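Local coordinates for protein mannan endo-1,4-beta-mannosidase (Mytilus edulis, PDB 2C0H) that hydrolyses the beta-1,4-linked backbone of mannans, acting as an endo-beta-mannanase of glycosyl hydrolase family 5, at residues G157-N162 / M220-S225; F204-A209 / C245-G250. The protein carries 3 engineered substitutions. All blocks are in the same frame, centred on the assembly; numbering follows the deposited sequence.

Contact 1 of 2, residues G157-N162 / M220-S225; sequences GWDIMN and MVTVGS
Trp158 and Val221, and Asp159 and Thr222, pair side by side in parallel register, and this first half of the contact is its tight part. Trp158 N donates to Met220 O at 3.0 Å. Thr222 N returns a bond to Trp158 O at 2.9 Å. Ile160 N then reaches Thr222 O at 2.9 Å, close to straight at 166°. On the outer side, Ile160 CD1 meets Val221 CG1 at 3.8 Å, with the two side chains at a slant. On the inner side, Asp159 CB rests on Thr222 CG2 at 3.9 Å. The indole of Trp158 takes little part, since it stands out from the sheet against Ile212 of helix 198-215.

The two strands are neighbours in the (beta/alpha)8 TIM barrel. Trp158 and Val221 face the surrounding helices, while Asp159, Thr222 and Asn162 face the barrel interior.

Beyond Ile160 the pairing is looser. A beta bulge shifts the register by one, so that Asn162 pairs with Gly224. Gly224 N donates to Met161 O at 3.1 Å. Gly224 N also makes a weak, bent bond of 3.2 Å to Asp159 OD1, with an angle of 133° at the hydrogen. Asp159 CG lies anti to its backbone N (chi1 170°), which sends the carboxylate forward along the strand into the bulge. There OD1 also accepts a weak bond from Met161 N, and OD2 forms a salt bridge with Arg63. Even this looser end is buried, and the probable substrate site lies at this end. Asn162 is assigned to substrate binding by similarity, and its side chain is held by Arg63 and Asn113, close to the probable nucleophile Glu294.

Contact 2 of 2, residues F204-A209 / C245-G250; sequences FVNWQA and CLVKAG
Two outer helices of the TIM barrel meet almost at right angles here, 198-215 and the short 243-250, and Asn206 and Trp207 of the first meet the last turn of the second. The segment axes cross at 95° and approach to 8.3 Å. Trp207 presents the edge of its indole to the helix end. Trp207 NE1 donates to Gly250 O at 2.9 Å, with the acceptor near the ring plane. An alanine in place of Trp207 would probably leave Gly250 O without this N-H and open a gap beside the helix end. Asn206 CB is directed at the second helix; CG, anti to the backbone N (chi1 180°), carries the amide on. The amide of Asn206 lies against the backbone, its CG 3.3 Å from Leu246 O. Asn206 OD1 is 3.2 Å from Gly250 CA. The amide's hydrogen bonds go just past the helix, from Lys252 N to OD1 and from ND2 to Gly255 O. On the other flank of Asn206, Val205 CG1 packs on Leu246 CD1 at 4.1 Å. Trp207 also has a cation-pi contact with Lys252 and rests on helix 131-149. Phe204 and Gln208 turn from this crossing to strand 155-162, where they touch Met161 and Ile160.

The segments alternate along the chain: 157-162, 204-209, 220-225, then 245-250. Strand 155-162, helix 198-215 and strand 221-225 thus form a beta-alpha-beta unit of the barrel. Contact 1 joins its two strands about 3 Å from the centre of the molecule. Contact 2 lies further out and joins the connecting helix to helix 243-250. The contact centres are about 13 Å apart. The helix packs directly on the strand pair. Val223 CG2 meets Val205 CG1 at 3.6 Å, and Val221 CG1 meets Ala209 CB at 4.1 Å. The barrel is thus layered from the strands to this helix, which meets the next one along the chain. The probable substrate site is at the C-terminal end of strand 155-162.

Contact 1 of 2, residues G157-N162 / M220-S225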
ATOM      1  N   GLY A 157      -6.903   6.240   1.256  1.00 13.23           N
ATOM      2  CA  GLY A 157      -5.754   6.344   2.153  1.00 13.59           C
ATOM      3  C   GLY A 157      -4.424   6.335   1.437  1.00 13.07           C
ATOM      4  O   GLY A 157      -4.353   6.580   0.219  1.00 13.04           O
ATOM      5  N   TRP A 158      -3.373   6.093   2.227  1.00 13.33           N
ATOM      6  CA  TRP A 158      -1.972   6.244   1.817  1.00 13.78           C
ATOM      7  C   TRP A 158      -1.148   5.000   2.158  1.00 14.35           C
ATOM      8  O   TRP A 158      -1.175   4.505   3.279  1.00 14.44           O
ATOM      9  CB  TRP A 158      -1.341   7.480   2.498  1.00 14.03           C
ATOM     10  CG  TRP A 158      -2.098   8.752   2.304  1.00 13.84           C
ATOM     11  CD1 TRP A 158      -3.028   9.310   3.151  1.00 14.72           C
ATOM     12  CD2 TRP A 158      -1.990   9.660   1.196  1.00 12.13           C
ATOM     13  NE1 TRP A 158      -3.497  10.479   2.632  1.00 15.30           N
ATOM     14  CE2 TRP A 158      -2.876  10.729   1.438  1.00 13.82           C
ATOM     15  CE3 TRP A 158      -1.242   9.661   0.012  1.00 14.30           C
ATOM     16  CZ2 TRP A 158      -3.034  11.787   0.542  1.00 15.34           C
ATOM     17  CZ3 TRP A 158      -1.388  10.719  -0.866  1.00 14.32           C
ATOM     18  CH2 TRP A 158      -2.282  11.764  -0.602  1.00 15.49           C
ATOM     19  N   ASP A 159      -0.387   4.507   1.188  1.00 14.30           N
ATOM     20  CA  ASP A 159       0.577   3.426   1.384  1.00 14.48           C
ATOM     21  C   ASP A 159       1.955   4.087   1.291  1.00 14.05           C
ATOM     22  O   ASP A 159       2.286   4.672   0.274  1.00 13.98           O
ATOM     23  CB  ASP A 159       0.319   2.368   0.287  1.00 15.60           C
ATOM     24  CG  ASP A 159       1.375   1.289   0.187  1.00 17.97           C
ATOM     25  OD1 ASP A 159       2.393   1.272   0.916  1.00 20.99           O
ATOM     26  OD2 ASP A 159       1.163   0.396  -0.686  1.00 24.38           O
ATOM     27  N   ILE A 160       2.728   4.034   2.368  1.00 13.63           N
ATOM     28  CA  ILE A 160       4.025   4.723   2.395  1.00 13.90           C
ATOM     29  C   ILE A 160       5.023   4.169   1.389  1.00 14.20           C
ATOM     30  O   ILE A 160       5.760   4.925   0.779  1.00 14.38           O
ATOM     31  CB  ILE A 160       4.688   4.693   3.777  1.00 14.00           C
ATOM     32  CG1 ILE A 160       3.754   5.257   4.847  1.00 16.00           C
ATOM     33  CG2 ILE A 160       6.011   5.446   3.759  1.00 13.96           C
ATOM     34  CD1 ILE A 160       3.199   6.583   4.579  1.00 17.76           C
ATOM     35  N   MET A 161       5.085   2.858   1.228  1.00 14.44           N
ATOM     36  CA  MET A 161       6.097   2.289   0.336  1.00 15.40           C
ATOM     37  C   MET A 161       5.696   0.918  -0.134  1.00 14.47           C
ATOM     38  O   MET A 161       5.191   0.125   0.640  1.00 15.17           O
ATOM     39  CB  MET A 161       7.461   2.192   1.020  1.00 15.89           C
ATOM     40  CG  MET A 161       8.605   1.897   0.060  1.00 16.48           C
ATOM     41  SD  MET A 161      10.202   1.997   0.903  1.00 22.32           S
ATOM     42  CE  MET A 161      11.237   2.686  -0.362  1.00 22.61           C
ATOM     43  N   ASN A 162       5.918   0.652  -1.416  1.00 13.09           N
ATOM     44  CA  ASN A 162       5.820  -0.690  -1.938  1.00 12.37           C
ATOM     45  C   ASN A 162       7.107  -1.492  -1.668  1.00 12.22           C
ATOM     46  O   ASN A 162       8.198  -1.091  -2.081  1.00 12.16           O
ATOM     47  CB  ASN A 162       5.566  -0.611  -3.445  1.00 10.70           C
ATOM     48  CG  ASN A 162       5.383  -1.962  -4.049  1.00 12.05           C
ATOM     49  OD1 ASN A 162       4.421  -2.626  -3.730  1.00 13.38           O
ATOM     50  ND2 ASN A 162       6.341  -2.412  -4.844  1.00 13.91           N
ATOM     51  N   MET A 220      -6.284   6.640   6.773  1.00 16.45           N
ATOM     52  CA  MET A 220      -5.799   5.279   6.741  1.00 15.86           C
ATOM     53  C   MET A 220      -4.409   5.265   6.123  1.00 14.90           C
ATOM     54  O   MET A 220      -4.198   5.850   5.058  1.00 14.18           O
ATOM     55  CB  MET A 220      -6.743   4.408   5.909  1.00 16.51           C
ATOM     56  CG  MET A 220      -8.161   4.367   6.418  1.00 18.47           C
ATOM     57  SD  MET A 220      -8.370   3.378   7.895  1.00 20.67           S
ATOM     58  CE  MET A 220      -8.167   4.576   9.214  1.00 22.04           C
ATOM     59  N   VAL A 221      -3.464   4.653   6.832  1.00 13.72           N
ATOM     60  CA  VAL A 221      -2.062   4.517   6.401  1.00 13.75           C
ATOM     61  C   VAL A 221      -1.595   3.047   6.490  1.00 13.32           C
ATOM     62  O   VAL A 221      -1.862   2.342   7.461  1.00 11.82           O
ATOM     63  CB  VAL A 221      -1.127   5.404   7.266  1.00 13.91           C
ATOM     64  CG1 VAL A 221       0.305   5.325   6.772  1.00 15.00           C
ATOM     65  CG2 VAL A 221      -1.596   6.850   7.271  1.00 15.62           C
ATOM     66  N   THR A 222      -0.875   2.589   5.466  1.00 12.80           N
ATOM     67  CA  THR A 222      -0.342   1.242   5.435  1.00 13.63           C
ATOM     68  C   THR A 222       1.051   1.203   4.754  1.00 13.15           C
ATOM     69  O   THR A 222       1.606   2.253   4.412  1.00 12.79           O
ATOM     70  CB  THR A 222      -1.357   0.287   4.743  1.00 14.40           C
ATOM     71  OG1 THR A 222      -0.944  -1.074   4.913  1.00 16.97           O
ATOM     72  CG2 THR A 222      -1.473   0.580   3.268  1.00 15.51           C
ATOM     73  N   VAL A 223       1.613   0.000   4.623  1.00 12.62           N
ATOM     74  CA  VAL A 223       2.840  -0.303   3.866  1.00 13.47           C
ATOM     75  C   VAL A 223       2.619  -1.630   3.148  1.00 13.94           C
ATOM     76  O   VAL A 223       2.139  -2.565   3.750  1.00 14.35           O
ATOM     77  CB  VAL A 223       4.061  -0.451   4.790  1.00 14.14           C
ATOM     78  CG1 VAL A 223       5.304  -0.938   4.021  1.00 15.38           C
ATOM     79  CG2 VAL A 223       4.353   0.856   5.465  1.00 14.82           C
ATOM     80  N   GLY A 224       2.973  -1.699   1.873  1.00 14.43           N
ATOM     81  CA  GLY A 224       2.849  -2.951   1.122  1.00 14.01           C
ATOM     82  C   GLY A 224       4.043  -3.896   1.255  1.00 13.89           C
ATOM     83  O   GLY A 224       4.991  -3.815   0.473  1.00 14.30           O
ATOM     84  N   SER A 225       3.994  -4.804   2.227  1.00 13.64           N
ATOM     85  CA  SER A 225       5.083  -5.731   2.530  1.00 14.06           C
ATOM     86  C   SER A 225       5.178  -6.844   1.492  1.00 13.52           C
ATOM     87  O   SER A 225       4.166  -7.370   1.057  1.00 13.19           O
ATOM     88  CB  SER A 225       4.904  -6.337   3.929  1.00 14.65           C
ATOM     89  OG  SER A 225       5.927  -7.261   4.208  1.00 16.75           O
TER

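Contact 2 of 2, residues F204-A209 / C245-G250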
ATOM      1  N   PHE A 204      11.725   5.418   8.469  1.00 11.87           N
ATOM      2  CA  PHE A 204      11.112   6.013   7.282  1.00 11.99           C
ATOM      3  C   PHE A 204       9.572   5.932   7.334  1.00 11.60           C
ATOM      4  O   PHE A 204       8.855   6.904   7.063  1.00 11.79           O
ATOM      5  CB  PHE A 204      11.674   5.258   6.074  1.00 11.87           C
ATOM      6  CG  PHE A 204      11.344   5.851   4.710  1.00 12.39           C
ATOM      7  CD1 PHE A 204      11.938   7.033   4.253  1.00 12.31           C
ATOM      8  CD2 PHE A 204      10.517   5.159   3.834  1.00 14.28           C
ATOM      9  CE1 PHE A 204      11.654   7.532   2.990  1.00 13.46           C
ATOM     10  CE2 PHE A 204      10.240   5.654   2.568  1.00 14.28           C
ATOM     11  CZ  PHE A 204      10.803   6.833   2.143  1.00 14.00           C
ATOM     12  N   VAL A 205       9.073   4.759   7.713  1.00 11.55           N
ATOM     13  CA  VAL A 205       7.648   4.528   7.791  1.00 11.38           C
ATOM     14  C   VAL A 205       7.045   5.281   8.977  1.00 11.24           C
ATOM     15  O   VAL A 205       6.050   5.966   8.821  1.00 11.89           O
ATOM     16  CB  VAL A 205       7.346   3.030   7.891  1.00 11.18           C
ATOM     17  CG1 VAL A 205       5.888   2.803   8.132  1.00 12.74           C
ATOM     18  CG2 VAL A 205       7.814   2.303   6.594  1.00 12.03           C
ATOM     19  N   ASN A 206       7.667   5.145  10.147  1.00 10.92           N
ATOM     20  CA  ASN A 206       7.189   5.819  11.367  1.00 11.01           C
ATOM     21  C   ASN A 206       7.015   7.339  11.167  1.00 10.92           C
ATOM     22  O   ASN A 206       5.992   7.928  11.547  1.00 11.48           O
ATOM     23  CB  ASN A 206       8.175   5.520  12.500  1.00 10.77           C
ATOM     24  CG  ASN A 206       7.811   6.157  13.832  1.00 11.10           C
ATOM     25  OD1 ASN A 206       8.595   6.957  14.369  1.00 13.38           O
ATOM     26  ND2 ASN A 206       6.680   5.766  14.405  1.00 13.19           N
ATOM     27  N   TRP A 207       8.004   7.992  10.569  1.00 11.09           N
ATOM     28  CA  TRP A 207       7.928   9.457  10.413  1.00 11.20           C
ATOM     29  C   TRP A 207       6.845   9.917   9.417  1.00 10.90           C
ATOM     30  O   TRP A 207       6.172  10.924   9.619  1.00 11.24           O
ATOM     31  CB  TRP A 207       9.291  10.019  10.014  1.00 11.71           C
ATOM     32  CG  TRP A 207      10.321  10.078  11.141  1.00 12.33           C
ATOM     33  CD1 TRP A 207      10.392   9.280  12.242  1.00 13.26           C
ATOM     34  CD2 TRP A 207      11.395  11.013  11.246  1.00 13.26           C
ATOM     35  NE1 TRP A 207      11.466   9.651  13.033  1.00 14.47           N
ATOM     36  CE2 TRP A 207      12.098  10.707  12.435  1.00 13.50           C
ATOM     37  CE3 TRP A 207      11.834  12.074  10.446  1.00 15.52           C
ATOM     38  CZ2 TRP A 207      13.220  11.436  12.855  1.00 14.96           C
ATOM     39  CZ3 TRP A 207      12.967  12.799  10.861  1.00 15.07           C
ATOM     40  CH2 TRP A 207      13.630  12.470  12.055  1.00 14.84           C
ATOM     41  N   GLN A 208       6.664   9.181   8.318  1.00 10.93           N
ATOM     42  CA  GLN A 208       5.671   9.563   7.352  1.00 11.38           C
ATOM     43  C   GLN A 208       4.248   9.254   7.823  1.00 11.57           C
ATOM     44  O   GLN A 208       3.333  10.018   7.558  1.00 11.08           O
ATOM     45  CB  GLN A 208       5.987   8.935   5.993  1.00 11.73           C
ATOM     46  CG  GLN A 208       7.254   9.534   5.401  1.00 12.11           C
ATOM     47  CD  GLN A 208       7.647   8.900   4.097  1.00 12.48           C
ATOM     48  OE1 GLN A 208       7.168   9.306   3.033  1.00 14.03           O
ATOM     49  NE2 GLN A 208       8.512   7.920   4.164  1.00 14.76           N
ATOM     50  N   ALA A 209       4.081   8.153   8.545  1.00 11.28           N
ATOM     51  CA  ALA A 209       2.792   7.823   9.150  1.00 11.81           C
ATOM     52  C   ALA A 209       2.379   8.899  10.146  1.00 11.97           C
ATOM     53  O   ALA A 209       1.244   9.335  10.147  1.00 13.22           O
ATOM     54  CB  ALA A 209       2.847   6.484   9.810  1.00 11.66           C
ATOM     55  N   CYS A 245       7.762  -1.995  17.013  1.00 20.12           N
ATOM     56  CA  CYS A 245       8.923  -1.876  16.146  1.00 19.06           C
ATOM     57  C   CYS A 245       9.065  -0.478  15.530  1.00 17.39           C
ATOM     58  O   CYS A 245      10.159   0.089  15.527  1.00 16.55           O
ATOM     59  CB  CYS A 245       8.856  -2.918  15.029  1.00 19.79           C
ATOM     60  SG  CYS A 245      10.299  -2.962  13.959  1.00 26.32           S
ATOM     61  N   LEU A 246       7.976   0.074  15.001  1.00 15.97           N
ATOM     62  CA  LEU A 246       8.037   1.387  14.340  1.00 16.12           C
ATOM     63  C   LEU A 246       8.389   2.501  15.313  1.00 16.06           C
ATOM     64  O   LEU A 246       9.150   3.419  14.973  1.00 14.92           O
ATOM     65  CB  LEU A 246       6.736   1.735  13.612  1.00 15.79           C
ATOM     66  CG  LEU A 246       6.398   0.853  12.414  1.00 14.87           C
ATOM     67  CD1 LEU A 246       5.096   1.306  11.820  1.00 14.75           C
ATOM     68  CD2 LEU A 246       7.503   0.858  11.368  1.00 16.00           C
ATOM     69  N   VAL A 247       7.830   2.432  16.514  1.00 16.07           N
ATOM     70  CA  VAL A 247       8.102   3.476  17.508  1.00 17.02           C
ATOM     71  C   VAL A 247       9.531   3.322  18.033  1.00 17.54           C
ATOM     72  O   VAL A 247      10.220   4.330  18.253  1.00 17.34           O
ATOM     73  CB  VAL A 247       7.031   3.499  18.622  1.00 17.39           C
ATOM     74  CG1 VAL A 247       7.348   4.569  19.663  1.00 18.48           C
ATOM     75  CG2 VAL A 247       5.678   3.763  18.031  1.00 17.56           C
ATOM     76  N   LYS A 248      10.010   2.091  18.206  1.00 17.52           N
ATOM     77  CA  LYS A 248      11.418   1.870  18.588  1.00 17.75           C
ATOM     78  C   LYS A 248      12.355   2.402  17.495  1.00 17.67           C
ATOM     79  O   LYS A 248      13.395   2.992  17.790  1.00 17.90           O
ATOM     80  CB  LYS A 248      11.685   0.385  18.864  1.00 18.79           C
ATOM     81  CG  LYS A 248      13.104   0.056  19.326  1.00 20.86           C
ATOM     82  CD  LYS A 248      13.356   0.450  20.768  1.00 25.10           C
ATOM     83  CE  LYS A 248      14.695  -0.103  21.265  1.00 25.97           C
ATOM     84  NZ  LYS A 248      14.956   0.159  22.719  1.00 28.16           N
ATOM     85  N   ALA A 249      11.970   2.216  16.231  1.00 16.85           N
ATOM     86  CA  ALA A 249      12.806   2.640  15.103  1.00 16.94           C
ATOM     87  C   ALA A 249      12.903   4.155  14.909  1.00 17.07           C
ATOM     88  O   ALA A 249      14.003   4.665  14.663  1.00 17.70           O
ATOM     89  CB  ALA A 249      12.304   1.995  13.815  1.00 16.82           C
ATOM     90  N   GLY A 250      11.771   4.859  14.982  1.00 16.47           N
ATOM     91  CA  GLY A 250      11.696   6.293  14.644  1.00 16.67           C
ATOM     92  C   GLY A 250      11.345   7.242  15.782  1.00 16.71           C
ATOM     93  O   GLY A 250      11.533   8.455  15.667  1.00 16.64           O
TER